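PDB 3K9D: aldehyde dehydrogenase from Listeria monocytogenes, which probably oxidises aldehydes or related oxo compounds with NAD or NADP as acceptor. Local coordinates for residues V71-F76 with K243-G248; G288-R293 with N299-G304; H373-H378 with R386-K391. All blocks are in the same frame, centred on the assembly; numbering follows the deposited sequence.

Contact 1. Residues V71-F76 with K243-G248; sequences VIKNVF and KTFDNG
F245 reaches the helix segment 71-76 edge-on, its ring rim fitting between I72 and K73. The packing is tight here: CG2 of I72 lies 3.8 Å from CZ of F245, near the ring plane, and on the next corner K73 CG comes to 3.7 Å from F245 CE2. A flat, greasy ring suits this place, since the lysine offers it only methylenes before its chain bends at chi3 (74°) and takes the ammonium past the ring to D246. There K73 NZ makes a salt bridge of 3.1 Å with D246 OD2, arriving from above the carboxylate plane; the same NZ also bonds N120 OD1, while OD2 is shared with K70 and T249. This is probably a junction between the two main domains of the aldehyde dehydrogenase fold: as in relatives, helix 67-85 would belong to the cofactor-binding part and loop 243-248, between helix 232-243 and strand 256-260, to the catalytic part. D246, N247 and G248 all have positive phi, a left-handed turn that asparagine, aspartate and glycine tolerate well. K73 and D246 are buried, whereas I72 is partly exposed on the side where the second subunit arrives, its R456 packing on I72 and its L452 on F245.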
ATOM      1  N   VAL A  71       9.736   8.309  28.975  1.00 18.49           N
ATOM      2  CA  VAL A  71       8.444   8.713  29.569  1.00 21.68           C
ATOM      3  C   VAL A  71       7.705   9.643  28.603  1.00 11.11           C
ATOM      4  O   VAL A  71       6.521   9.450  28.339  1.00 18.10           O
ATOM      5  CB  VAL A  71       8.581   9.364  30.984  1.00 23.81           C
ATOM      6  CG1 VAL A  71       7.242   9.918  31.490  1.00 28.12           C
ATOM      7  CG2 VAL A  71       9.128   8.389  31.995  1.00 21.96           C
ATOM      8  N   ILE A  72       8.413  10.630  28.063  1.00 18.31           N
ATOM      9  CA  ILE A  72       7.888  11.531  27.022  1.00 17.93           C
ATOM     10  C   ILE A  72       7.383  10.760  25.774  1.00 14.85           C
ATOM     11  O   ILE A  72       6.329  11.088  25.214  1.00 15.38           O
ATOM     12  CB  ILE A  72       8.954  12.610  26.639  1.00 21.10           C
ATOM     13  CG1 ILE A  72       9.235  13.540  27.832  1.00 17.40           C
ATOM     14  CG2 ILE A  72       8.520  13.454  25.439  1.00 17.97           C
ATOM     15  CD1 ILE A  72      10.588  14.222  27.756  1.00 20.40           C
ATOM     16  N   LYS A  73       8.112   9.716  25.384  1.00 15.67           N
ATOM     17  CA  LYS A  73       7.736   8.890  24.218  1.00 17.75           C
ATOM     18  C   LYS A  73       6.471   8.114  24.509  1.00 20.59           C
ATOM     19  O   LYS A  73       5.638   7.904  23.625  1.00 21.83           O
ATOM     20  CB  LYS A  73       8.853   7.923  23.866  1.00 20.60           C
ATOM     21  CG  LYS A  73      10.078   8.587  23.284  1.00 21.76           C
ATOM     22  CD  LYS A  73      11.287   7.685  23.403  1.00 32.00           C
ATOM     23  CE  LYS A  73      11.222   6.555  22.416  1.00 27.39           C
ATOM     24  NZ  LYS A  73      12.461   5.738  22.419  1.00 25.69           N
ATOM     25  N   ASN A  74       6.342   7.695  25.761  1.00 17.82           N
ATOM     26  CA  ASN A  74       5.141   7.022  26.227  1.00 15.23           C
ATOM     27  C   ASN A  74       3.952   7.955  26.296  1.00 15.34           C
ATOM     28  O   ASN A  74       2.839   7.548  25.954  1.00 21.15           O
ATOM     29  CB  ASN A  74       5.399   6.308  27.546  1.00 16.86           C
ATOM     30  CG  ASN A  74       6.016   4.942  27.347  1.00 17.13           C
ATOM     31  OD1 ASN A  74       6.013   4.410  26.246  1.00 17.72           O
ATOM     32  ND2 ASN A  74       6.521   4.350  28.422  1.00 19.92           N
ATOM     33  N   VAL A  75       4.206   9.214  26.692  1.00 17.55           N
ATOM     34  CA  VAL A  75       3.213  10.305  26.660  1.00 13.24           C
ATOM     35  C   VAL A  75       2.769  10.628  25.230  1.00 13.04           C
ATOM     36  O   VAL A  75       1.573  10.816  24.966  1.00 15.10           O
ATOM     37  CB  VAL A  75       3.756  11.613  27.365  1.00 14.22           C
ATOM     38  CG1 VAL A  75       2.862  12.825  27.108  1.00 14.09           C
ATOM     39  CG2 VAL A  75       3.884  11.400  28.853  1.00 19.50           C
ATOM     40  N   PHE A  76       3.743  10.729  24.333  1.00 15.67           N
ATOM     41  CA  PHE A  76       3.487  11.003  22.929  1.00 23.21           C
ATOM     42  C   PHE A  76       2.607   9.906  22.323  1.00 19.50           C
ATOM     43  O   PHE A  76       1.545  10.200  21.794  1.00 24.57           O
ATOM     44  CB  PHE A  76       4.800  11.162  22.143  1.00 18.47           C
ATOM     45  CG  PHE A  76       4.602  11.259  20.663  1.00 23.31           C
ATOM     46  CD1 PHE A  76       4.159  12.442  20.089  1.00 17.70           C
ATOM     47  CD2 PHE A  76       4.857  10.162  19.842  1.00 25.35           C
ATOM     48  CE1 PHE A  76       3.950  12.525  18.723  1.00 23.20           C
ATOM     49  CE2 PHE A  76       4.660  10.241  18.478  1.00 29.70           C
ATOM     50  CZ  PHE A  76       4.202  11.419  17.917  1.00 22.79           C
ATOM     51  N   LYS A 243      18.973  15.103  18.795  1.00 19.65           N
ATOM     52  CA  LYS A 243      20.062  14.150  18.677  1.00 20.26           C
ATOM     53  C   LYS A 243      20.440  13.494  20.013  1.00 25.29           C
ATOM     54  O   LYS A 243      20.849  12.330  20.030  1.00 15.71           O
ATOM     55  CB  LYS A 243      21.270  14.806  17.966  1.00 11.55           C
ATOM     56  CG  LYS A 243      22.400  13.889  17.628  1.00 20.94           C
ATOM     57  CD  LYS A 243      21.915  12.786  16.736  1.00 18.92           C
ATOM     58  CE  LYS A 243      23.036  11.887  16.395  1.00 23.62           C
ATOM     59  NZ  LYS A 243      22.656  10.735  15.521  1.00 26.82           N
ATOM     60  N   THR A 244      20.258  14.223  21.122  1.00 17.02           N
ATOM     61  CA  THR A 244      20.487  13.666  22.461  1.00 19.61           C
ATOM     62  C   THR A 244      19.251  13.009  23.085  1.00 20.79           C
ATOM     63  O   THR A 244      19.369  12.338  24.107  1.00 21.28           O
ATOM     64  CB  THR A 244      20.989  14.739  23.461  1.00 21.70           C
ATOM     65  OG1 THR A 244      19.962  15.714  23.651  1.00 16.88           O
ATOM     66  CG2 THR A 244      22.236  15.436  22.941  1.00 13.58           C
ATOM     67  N   PHE A 245      18.075  13.217  22.488  1.00 20.05           N
ATOM     68  CA  PHE A 245      16.825  12.642  22.988  1.00 21.94           C
ATOM     69  C   PHE A 245      16.848  11.112  22.995  1.00 20.94           C
ATOM     70  O   PHE A 245      16.918  10.489  21.938  1.00 19.00           O
ATOM     71  CB  PHE A 245      15.620  13.140  22.178  1.00 18.96           C
ATOM     72  CG  PHE A 245      14.295  12.838  22.826  1.00 20.25           C
ATOM     73  CD1 PHE A 245      13.831  13.618  23.882  1.00 20.04           C
ATOM     74  CD2 PHE A 245      13.520  11.781  22.392  1.00 22.56           C
ATOM     75  CE1 PHE A 245      12.621  13.346  24.488  1.00 24.50           C
ATOM     76  CE2 PHE A 245      12.301  11.501  23.004  1.00 22.72           C
ATOM     77  CZ  PHE A 245      11.859  12.289  24.046  1.00 18.44           C
ATOM     78  N   ASP A 246      16.798  10.535  24.200  1.00 16.41           N
ATOM     79  CA  ASP A 246      16.905   9.090  24.433  1.00 20.79           C
ATOM     80  C   ASP A 246      18.234   8.516  23.916  1.00 21.02           C
ATOM     81  O   ASP A 246      18.294   7.372  23.465  1.00 14.72           O
ATOM     82  CB  ASP A 246      15.682   8.355  23.840  1.00 22.86           C
ATOM     83  CG  ASP A 246      15.404   7.021  24.516  1.00 26.06           C
ATOM     84  OD1 ASP A 246      15.395   6.981  25.760  1.00 25.61           O
ATOM     85  OD2 ASP A 246      15.174   6.019  23.801  1.00 21.49           O
ATOM     86  N   ASN A 247      19.295   9.331  23.989  1.00 20.91           N
ATOM     87  CA  ASN A 247      20.596   9.061  23.339  1.00 15.52           C
ATOM     88  C   ASN A 247      20.499   8.666  21.843  1.00 20.62           C
ATOM     89  O   ASN A 247      21.207   7.773  21.393  1.00 20.72           O
ATOM     90  CB  ASN A 247      21.409   8.005  24.122  1.00 16.88           C
ATOM     91  CG  ASN A 247      21.597   8.361  25.597  1.00 15.96           C
ATOM     92  OD1 ASN A 247      21.813   9.512  25.941  1.00 19.75           O
ATOM     93  ND2 ASN A 247      21.532   7.364  26.459  1.00 11.86           N
ATOM     94  N   GLY A 248      19.596   9.310  21.101  1.00 12.84           N
ATOM     95  CA  GLY A 248      19.512   9.165  19.632  1.00 17.60           C
ATOM     96  C   GLY A 248      18.805   7.942  19.045  1.00 19.47           C
ATOM     97  O   GLY A 248      19.069   7.559  17.899  1.00 17.33           O
TER

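Contact 2. Residues G288-R293 with N299-G304; sequences GKFILR and NPAIVG
N299 joins the end of helix 281-291 through two hydrogen bonds, one from its backbone and one from its side chain. Its backbone N gives a 2.7 Å bond to I291 O, nearly in line with the carbonyl. Its amide ND2 gives a 2.9 Å bond to F290 O, with the acceptor close to the amide plane of N299 but the donor tilted out of the carbonyl plane. The third polar link is internal: N299 OD1 accepts from A301 N, from above the side-chain carbonyl plane, an Asx turn at the entry to the 3-10 segment 300-302. Asparagine suits the place because one short, flat group is donor to the helix and acceptor for its own turn.

The amide also meets an aromatic group. CG of F290 is anti to the backbone N (chi1 -179°), a setting that carries the ring beside its own carbonyl, and ND2 of N299 stands 3.4 Å above one face, offset toward the rim, with the amide and ring planes 42° apart.

Apolar contacts border this polar core. I302 CG2 touches the edge of the F290 ring at CE2 (3.8 Å), and more loosely I302 CD1 faces I291 CG1.

The remaining contact is van der Waals packing. R293, bent at chi2 and chi3, lays one guanidinium face over P300, whose CD is 3.3 Å from R293 NH2.

F290 O and I291 O, at the last turn of the helix, thus accept from N299 ND2 and N after the chain has looped back. With ND2 bonded to F290 O and OD1 to A301 N, the two bonds favour this orientation of the asparagine amide over its flipped form.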
ATOM      1  N   GLY A 288      35.505   5.893  14.146  1.00 21.20           N
ATOM      2  CA  GLY A 288      35.064   5.317  12.871  1.00 25.93           C
ATOM      3  C   GLY A 288      35.389   3.836  12.710  1.00 27.80           C
ATOM      4  O   GLY A 288      34.555   3.053  12.237  1.00 24.16           O
ATOM      5  N   LYS A 289      36.603   3.453  13.106  1.00 24.40           N
ATOM      6  CA  LYS A 289      37.019   2.042  13.135  1.00 22.25           C
ATOM      7  C   LYS A 289      36.152   1.209  14.088  1.00 21.22           C
ATOM      8  O   LYS A 289      35.759   0.089  13.757  1.00 24.39           O
ATOM      9  CB  LYS A 289      38.502   1.924  13.509  1.00 23.31           C
ATOM     10  CG  LYS A 289      39.462   2.433  12.431  1.00 26.53           C
ATOM     11  CD  LYS A 289      40.916   2.290  12.862  1.00 26.33           C
ATOM     12  CE  LYS A 289      41.853   2.790  11.784  1.00 40.41           C
ATOM     13  NZ  LYS A 289      43.240   3.003  12.298  1.00 29.92           N
ATOM     14  N   PHE A 290      35.823   1.772  15.249  1.00 22.23           N
ATOM     15  CA  PHE A 290      34.939   1.094  16.216  1.00 27.68           C
ATOM     16  C   PHE A 290      33.468   0.946  15.763  1.00 22.35           C
ATOM     17  O   PHE A 290      32.857  -0.119  15.943  1.00 21.59           O
ATOM     18  CB  PHE A 290      35.002   1.780  17.586  1.00 24.66           C
ATOM     19  CG  PHE A 290      34.149   1.117  18.623  1.00 30.55           C
ATOM     20  CD1 PHE A 290      34.573  -0.062  19.238  1.00 28.72           C
ATOM     21  CD2 PHE A 290      32.911   1.650  18.969  1.00 15.89           C
ATOM     22  CE1 PHE A 290      33.772  -0.708  20.191  1.00 18.21           C
ATOM     23  CE2 PHE A 290      32.110   1.024  19.924  1.00 15.60           C
ATOM     24  CZ  PHE A 290      32.538  -0.165  20.528  1.00 25.55           C
ATOM     25  N   ILE A 291      32.912   2.024  15.208  1.00 23.75           N
ATOM     26  CA  ILE A 291      31.536   2.081  14.713  1.00 20.52           C
ATOM     27  C   ILE A 291      31.264   1.102  13.545  1.00 23.17           C
ATOM     28  O   ILE A 291      30.225   0.414  13.526  1.00 25.85           O
ATOM     29  CB  ILE A 291      31.169   3.529  14.252  1.00 21.91           C
ATOM     30  CG1 ILE A 291      30.934   4.473  15.430  1.00 30.72           C
ATOM     31  CG2 ILE A 291      29.909   3.541  13.420  1.00 38.96           C
ATOM     32  CD1 ILE A 291      30.660   5.916  14.968  1.00 26.06           C
ATOM     33  N   LEU A 292      32.184   1.043  12.579  1.00 23.06           N
ATOM     34  CA  LEU A 292      31.993   0.203  11.398  1.00 18.89           C
ATOM     35  C   LEU A 292      32.597  -1.193  11.581  1.00 22.61           C
ATOM     36  O   LEU A 292      33.813  -1.333  11.731  1.00 26.77           O
ATOM     37  CB  LEU A 292      32.546   0.877  10.139  1.00 24.87           C
ATOM     38  CG  LEU A 292      32.362   0.112   8.814  1.00 23.79           C
ATOM     39  CD1 LEU A 292      30.896   0.037   8.397  1.00 20.41           C
ATOM     40  CD2 LEU A 292      33.209   0.696   7.697  1.00 18.35           C
ATOM     41  N   ARG A 293      31.723  -2.201  11.575  1.00 24.48           N
ATOM     42  CA  ARG A 293      32.085  -3.617  11.682  1.00 27.29           C
ATOM     43  C   ARG A 293      32.687  -4.133  10.360  1.00 35.24           C
ATOM     44  O   ARG A 293      32.414  -3.558   9.295  1.00 31.60           O
ATOM     45  CB  ARG A 293      30.843  -4.442  12.092  1.00 27.71           C
ATOM     46  CG  ARG A 293      30.893  -4.970  13.526  1.00 30.07           C
ATOM     47  CD  ARG A 293      29.607  -4.731  14.302  1.00 32.18           C
ATOM     48  NE  ARG A 293      28.737  -5.902  14.417  1.00 37.94           N
ATOM     49  CZ  ARG A 293      27.462  -5.928  14.033  1.00 34.52           C
ATOM     50  NH1 ARG A 293      26.735  -7.021  14.180  1.00 33.42           N
ATOM     51  NH2 ARG A 293      26.904  -4.851  13.508  1.00 54.73           N
ATOM     52  N   ASN A 299      28.031  -0.942  14.347  1.00 23.97           N
ATOM     53  CA  ASN A 299      28.156  -1.565  15.673  1.00 24.12           C
ATOM     54  C   ASN A 299      26.941  -1.316  16.564  1.00 22.51           C
ATOM     55  O   ASN A 299      26.677  -0.174  16.917  1.00 28.11           O
ATOM     56  CB  ASN A 299      29.404  -0.998  16.359  1.00 21.47           C
ATOM     57  CG  ASN A 299      29.998  -1.928  17.400  1.00 31.07           C
ATOM     58  OD1 ASN A 299      29.335  -2.820  17.926  1.00 23.39           O
ATOM     59  ND2 ASN A 299      31.274  -1.710  17.708  1.00 23.36           N
ATOM     60  N   PRO A 300      26.199  -2.382  16.944  1.00 26.81           N
ATOM     61  CA  PRO A 300      25.046  -2.185  17.833  1.00 29.51           C
ATOM     62  C   PRO A 300      25.414  -1.704  19.247  1.00 21.22           C
ATOM     63  O   PRO A 300      24.552  -1.194  19.948  1.00 24.50           O
ATOM     64  CB  PRO A 300      24.414  -3.576  17.897  1.00 32.90           C
ATOM     65  CG  PRO A 300      25.528  -4.511  17.620  1.00 23.95           C
ATOM     66  CD  PRO A 300      26.367  -3.805  16.596  1.00 20.78           C
ATOM     67  N   ALA A 301      26.688  -1.842  19.630  1.00 22.85           N
ATOM     68  CA  ALA A 301      27.182  -1.471  20.966  1.00 22.74           C
ATOM     69  C   ALA A 301      27.018   0.019  21.307  1.00 24.60           C
ATOM     70  O   ALA A 301      27.042   0.399  22.472  1.00 26.56           O
ATOM     71  CB  ALA A 301      28.636  -1.891  21.114  1.00 24.16           C
ATOM     72  N   ILE A 302      26.840   0.844  20.282  1.00 24.04           N
ATOM     73  CA  ILE A 302      26.711   2.292  20.437  1.00 20.02           C
ATOM     74  C   ILE A 302      25.261   2.755  20.611  1.00 20.44           C
ATOM     75  O   ILE A 302      25.024   3.879  21.068  1.00 21.65           O
ATOM     76  CB  ILE A 302      27.359   3.058  19.238  1.00 22.69           C
ATOM     77  CG1 ILE A 302      26.587   2.798  17.928  1.00 18.82           C
ATOM     78  CG2 ILE A 302      28.845   2.711  19.114  1.00 17.92           C
ATOM     79  CD1 ILE A 302      26.853   3.801  16.804  1.00 27.42           C
ATOM     80  N   VAL A 303      24.307   1.883  20.265  1.00 22.63           N
ATOM     81  CA  VAL A 303      22.895   2.256  20.113  1.00 20.71           C
ATOM     82  C   VAL A 303      22.245   2.660  21.431  1.00 17.29           C
ATOM     83  O   VAL A 303      22.237   1.885  22.389  1.00 20.22           O
ATOM     84  CB  VAL A 303      22.074   1.132  19.410  1.00 19.63           C
ATOM     85  CG1 VAL A 303      20.577   1.442  19.430  1.00 21.81           C
ATOM     86  CG2 VAL A 303      22.561   0.937  17.962  1.00 28.87           C
ATOM     87  N   GLY A 304      21.734   3.894  21.467  1.00 14.24           N
ATOM     88  CA  GLY A 304      21.060   4.442  22.641  1.00 16.44           C
ATOM     89  C   GLY A 304      21.930   4.642  23.871  1.00 25.13           C
ATOM     90  O   GLY A 304      21.412   4.693  25.000  1.00 16.06           O
TER

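Contact 3. Residues H373-H378 with R386-K391; sequences HTLIIH and REFALK
I377 rests its terminal methyl on the flat of the F388 ring. CD1 lies 4.0 Å from the ring centroid and only 13° off the normal, a CH-pi contact. The isoleucine reaches this far because CG1 is anti to the backbone N (chi1 -171°) and chi2 is anti too: two such torsions in a row extend CD1 from the strand to the ring. L375 takes the other approach: its CD2 meets the ring rim in plane, 3.9 Å from F388 CD2, the two side chains crossing at about a right angle. One aromatic ring is thus met by two aliphatic residues of one strand, on a face and on an edge. Being two apart in strand 374-378, L375 and I377 point to the same side, toward the helix, while I376 between them points away.

In the next shell, the F388 ring meets that of F225 on the neighbouring strand 223-226, their planes at about 20°, and K392 makes a cation-pi contact with it. W355 of helix 355-368 touches F388 too, and S362 and L366 of that helix lie against L375. Beyond the helix lies the second subunit: R386 forms a salt bridge with its E96, and A389 O accepts from its R443. Apolar side chains packed between helix and sheet are characteristic of a beta-alpha-beta unit, here strand 374-378, helix 382-391 and strand 396-399 of the parallel sheet.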
ATOM      1  N   HIS A 373      13.345   8.754   3.976  1.00 19.14           N
ATOM      2  CA  HIS A 373      13.038   9.026   5.375  1.00 15.21           C
ATOM      3  C   HIS A 373      12.931  10.543   5.648  1.00 23.35           C
ATOM      4  O   HIS A 373      11.939  11.173   5.274  1.00 19.66           O
ATOM      5  CB  HIS A 373      14.014   8.319   6.338  1.00 20.57           C
ATOM      6  CG  HIS A 373      13.414   7.995   7.683  1.00 22.99           C
ATOM      7  ND1 HIS A 373      12.686   8.906   8.417  1.00 23.53           N
ATOM      8  CD2 HIS A 373      13.438   6.861   8.423  1.00 24.86           C
ATOM      9  CE1 HIS A 373      12.265   8.344   9.535  1.00 19.32           C
ATOM     10  NE2 HIS A 373      12.710   7.101   9.566  1.00 24.80           N
ATOM     11  N   THR A 374      13.959  11.113   6.279  1.00 23.00           N
ATOM     12  CA  THR A 374      13.925  12.492   6.801  1.00 17.70           C
ATOM     13  C   THR A 374      15.158  13.300   6.352  1.00 16.04           C
ATOM     14  O   THR A 374      16.233  12.738   6.166  1.00 16.11           O
ATOM     15  CB  THR A 374      13.898  12.477   8.358  1.00 22.20           C
ATOM     16  OG1 THR A 374      12.890  11.581   8.819  1.00 22.78           O
ATOM     17  CG2 THR A 374      13.591  13.846   8.922  1.00 24.75           C
ATOM     18  N   LEU A 375      14.965  14.603   6.142  1.00  9.38           N
ATOM     19  CA  LEU A 375      16.029  15.596   6.051  1.00 19.12           C
ATOM     20  C   LEU A 375      15.522  16.817   6.835  1.00 21.89           C
ATOM     21  O   LEU A 375      14.328  17.075   6.875  1.00 14.85           O
ATOM     22  CB  LEU A 375      16.350  15.957   4.584  1.00 13.59           C
ATOM     23  CG  LEU A 375      17.391  17.054   4.296  1.00 13.61           C
ATOM     24  CD1 LEU A 375      18.207  16.761   3.087  1.00 11.77           C
ATOM     25  CD2 LEU A 375      16.734  18.423   4.135  1.00 18.69           C
ATOM     26  N   ILE A 376      16.434  17.538   7.479  1.00 17.30           N
ATOM     27  CA  ILE A 376      16.083  18.697   8.302  1.00 18.62           C
ATOM     28  C   ILE A 376      16.780  19.927   7.706  1.00 16.33           C
ATOM     29  O   ILE A 376      17.899  19.837   7.232  1.00 15.55           O
ATOM     30  CB  ILE A 376      16.473  18.488   9.805  1.00 19.85           C
ATOM     31  CG1 ILE A 376      15.933  17.162  10.362  1.00 19.19           C
ATOM     32  CG2 ILE A 376      15.995  19.669  10.675  1.00 23.86           C
ATOM     33  CD1 ILE A 376      16.925  15.984  10.310  1.00 23.70           C
ATOM     34  N   ILE A 377      16.083  21.059   7.652  1.00 16.54           N
ATOM     35  CA  ILE A 377      16.686  22.294   7.197  1.00 14.31           C
ATOM     36  C   ILE A 377      16.335  23.436   8.162  1.00 18.11           C
ATOM     37  O   ILE A 377      15.192  23.555   8.627  1.00 16.02           O
ATOM     38  CB  ILE A 377      16.251  22.669   5.735  1.00 18.34           C
ATOM     39  CG1 ILE A 377      17.078  23.866   5.216  1.00 16.73           C
ATOM     40  CG2 ILE A 377      14.753  22.925   5.654  1.00 11.65           C
ATOM     41  CD1 ILE A 377      16.794  24.307   3.767  1.00 17.90           C
ATOM     42  N   HIS A 378      17.338  24.255   8.464  1.00 15.89           N
ATOM     43  CA  HIS A 378      17.150  25.454   9.253  1.00 15.21           C
ATOM     44  C   HIS A 378      17.468  26.605   8.352  1.00 18.69           C
ATOM     45  O   HIS A 378      18.579  26.712   7.827  1.00 19.27           O
ATOM     46  CB  HIS A 378      18.042  25.443  10.503  1.00 10.90           C
ATOM     47  CG  HIS A 378      17.798  24.268  11.396  1.00 13.84           C
ATOM     48  ND1 HIS A 378      16.924  24.304  12.462  1.00 14.99           N
ATOM     49  CD2 HIS A 378      18.315  23.015  11.376  1.00  9.25           C
ATOM     50  CE1 HIS A 378      16.914  23.126  13.057  1.00 13.58           C
ATOM     51  NE2 HIS A 378      17.736  22.321  12.407  1.00 12.79           N
ATOM     52  N   ARG A 386      11.635  25.815  -0.380  1.00 17.84           N
ATOM     53  CA  ARG A 386      10.815  25.282  -1.483  1.00 19.24           C
ATOM     54  C   ARG A 386      11.618  24.421  -2.487  1.00 22.42           C
ATOM     55  O   ARG A 386      11.105  23.425  -2.991  1.00 28.50           O
ATOM     56  CB  ARG A 386      10.087  26.418  -2.200  1.00 13.26           C
ATOM     57  CG  ARG A 386       9.010  25.945  -3.174  1.00 15.93           C
ATOM     58  CD  ARG A 386       8.562  27.065  -4.090  1.00 29.44           C
ATOM     59  NE  ARG A 386       7.492  26.621  -4.983  1.00 25.79           N
ATOM     60  CZ  ARG A 386       6.204  26.557  -4.651  1.00 38.71           C
ATOM     61  NH1 ARG A 386       5.796  26.905  -3.427  1.00 31.20           N
ATOM     62  NH2 ARG A 386       5.323  26.136  -5.549  1.00 26.80           N
ATOM     63  N   GLU A 387      12.867  24.807  -2.769  1.00 18.54           N
ATOM     64  CA  GLU A 387      13.743  24.018  -3.645  1.00 18.76           C
ATOM     65  C   GLU A 387      14.060  22.662  -3.010  1.00 20.60           C
ATOM     66  O   GLU A 387      14.051  21.637  -3.686  1.00 17.37           O
ATOM     67  CB  GLU A 387      15.052  24.764  -3.942  1.00 20.01           C
ATOM     68  CG  GLU A 387      14.905  26.002  -4.822  1.00 22.74           C
ATOM     69  CD  GLU A 387      15.114  25.720  -6.307  1.00 27.17           C
ATOM     70  OE1 GLU A 387      14.515  24.762  -6.846  1.00 27.69           O
ATOM     71  OE2 GLU A 387      15.871  26.483  -6.944  1.00 34.77           O
ATOM     72  N   PHE A 388      14.340  22.676  -1.708  1.00 16.48           N
ATOM     73  CA  PHE A 388      14.556  21.458  -0.919  1.00 21.58           C
ATOM     74  C   PHE A 388      13.287  20.593  -0.888  1.00 19.93           C
ATOM     75  O   PHE A 388      13.346  19.359  -1.064  1.00 22.09           O
ATOM     76  CB  PHE A 388      15.059  21.816   0.501  1.00 15.92           C
ATOM     77  CG  PHE A 388      16.562  21.966   0.583  1.00 12.61           C
ATOM     78  CD1 PHE A 388      17.223  22.938  -0.174  1.00 17.07           C
ATOM     79  CD2 PHE A 388      17.323  21.124   1.396  1.00 17.08           C
ATOM     80  CE1 PHE A 388      18.611  23.073  -0.127  1.00 27.80           C
ATOM     81  CE2 PHE A 388      18.731  21.245   1.440  1.00 14.90           C
ATOM     82  CZ  PHE A 388      19.369  22.219   0.665  1.00 11.46           C
ATOM     83  N   ALA A 389      12.143  21.258  -0.728  1.00 16.36           N
ATOM     84  CA  ALA A 389      10.818  20.615  -0.732  1.00 20.04           C
ATOM     85  C   ALA A 389      10.511  19.817  -2.015  1.00 17.61           C
ATOM     86  O   ALA A 389       9.903  18.743  -1.974  1.00 20.08           O
ATOM     87  CB  ALA A 389       9.742  21.665  -0.495  1.00 13.26           C
ATOM     88  N   LEU A 390      10.942  20.345  -3.148  1.00 18.38           N
ATOM     89  CA  LEU A 390      10.622  19.759  -4.444  1.00 21.29           C
ATOM     90  C   LEU A 390      11.652  18.714  -4.905  1.00 15.88           C
ATOM     91  O   LEU A 390      11.416  17.987  -5.857  1.00 19.18           O
ATOM     92  CB  LEU A 390      10.491  20.876  -5.484  1.00 23.39           C
ATOM     93  CG  LEU A 390       9.269  21.802  -5.426  1.00 19.40           C
ATOM     94  CD1 LEU A 390       9.506  23.043  -6.267  1.00 26.69           C
ATOM     95  CD2 LEU A 390       8.030  21.072  -5.913  1.00 21.00           C
ATOM     96  N   LYS A 391      12.788  18.635  -4.219  1.00 13.77           N
ATOM     97  CA  LYS A 391      13.927  17.910  -4.757  1.00 15.50           C
ATOM     98  C   LYS A 391      14.570  16.861  -3.864  1.00 18.64           C
ATOM     99  O   LYS A 391      15.036  15.836  -4.372  1.00 16.46           O
ATOM    100  CB  LYS A 391      14.981  18.905  -5.281  1.00 13.07           C
ATOM    101  CG  LYS A 391      14.654  19.451  -6.644  1.00 23.14           C
ATOM    102  CD  LYS A 391      15.762  20.326  -7.197  1.00 30.06           C
ATOM    103  CE  LYS A 391      15.462  20.724  -8.643  1.00 38.90           C
ATOM    104  NZ  LYS A 391      14.208  21.527  -8.803  1.00 31.16           N
TER

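In the fold
Contacts 1 and 2 touch directly: N247 ND2 of the 243-248 loop lies 3.0 Å from G304 O of segment 299-304, a probable hydrogen bond, although the centres of the two contacts are 21 Å apart. The loop that faces helix 67-85 is thereby tied to the one whose N299 bonds the end of helix 281-291. Contact 3 stands apart, its centre 24 Å from contact 1 and 28 Å from contact 2, with nearest atoms about 9 and 14 Å away. Contacts 1 and 3 both meet the second subunit, whereas contact 2 does not. The loop of contact 1 leads to C251, on which H373 of contact 3 packs; by family analogy this is probably near the active site.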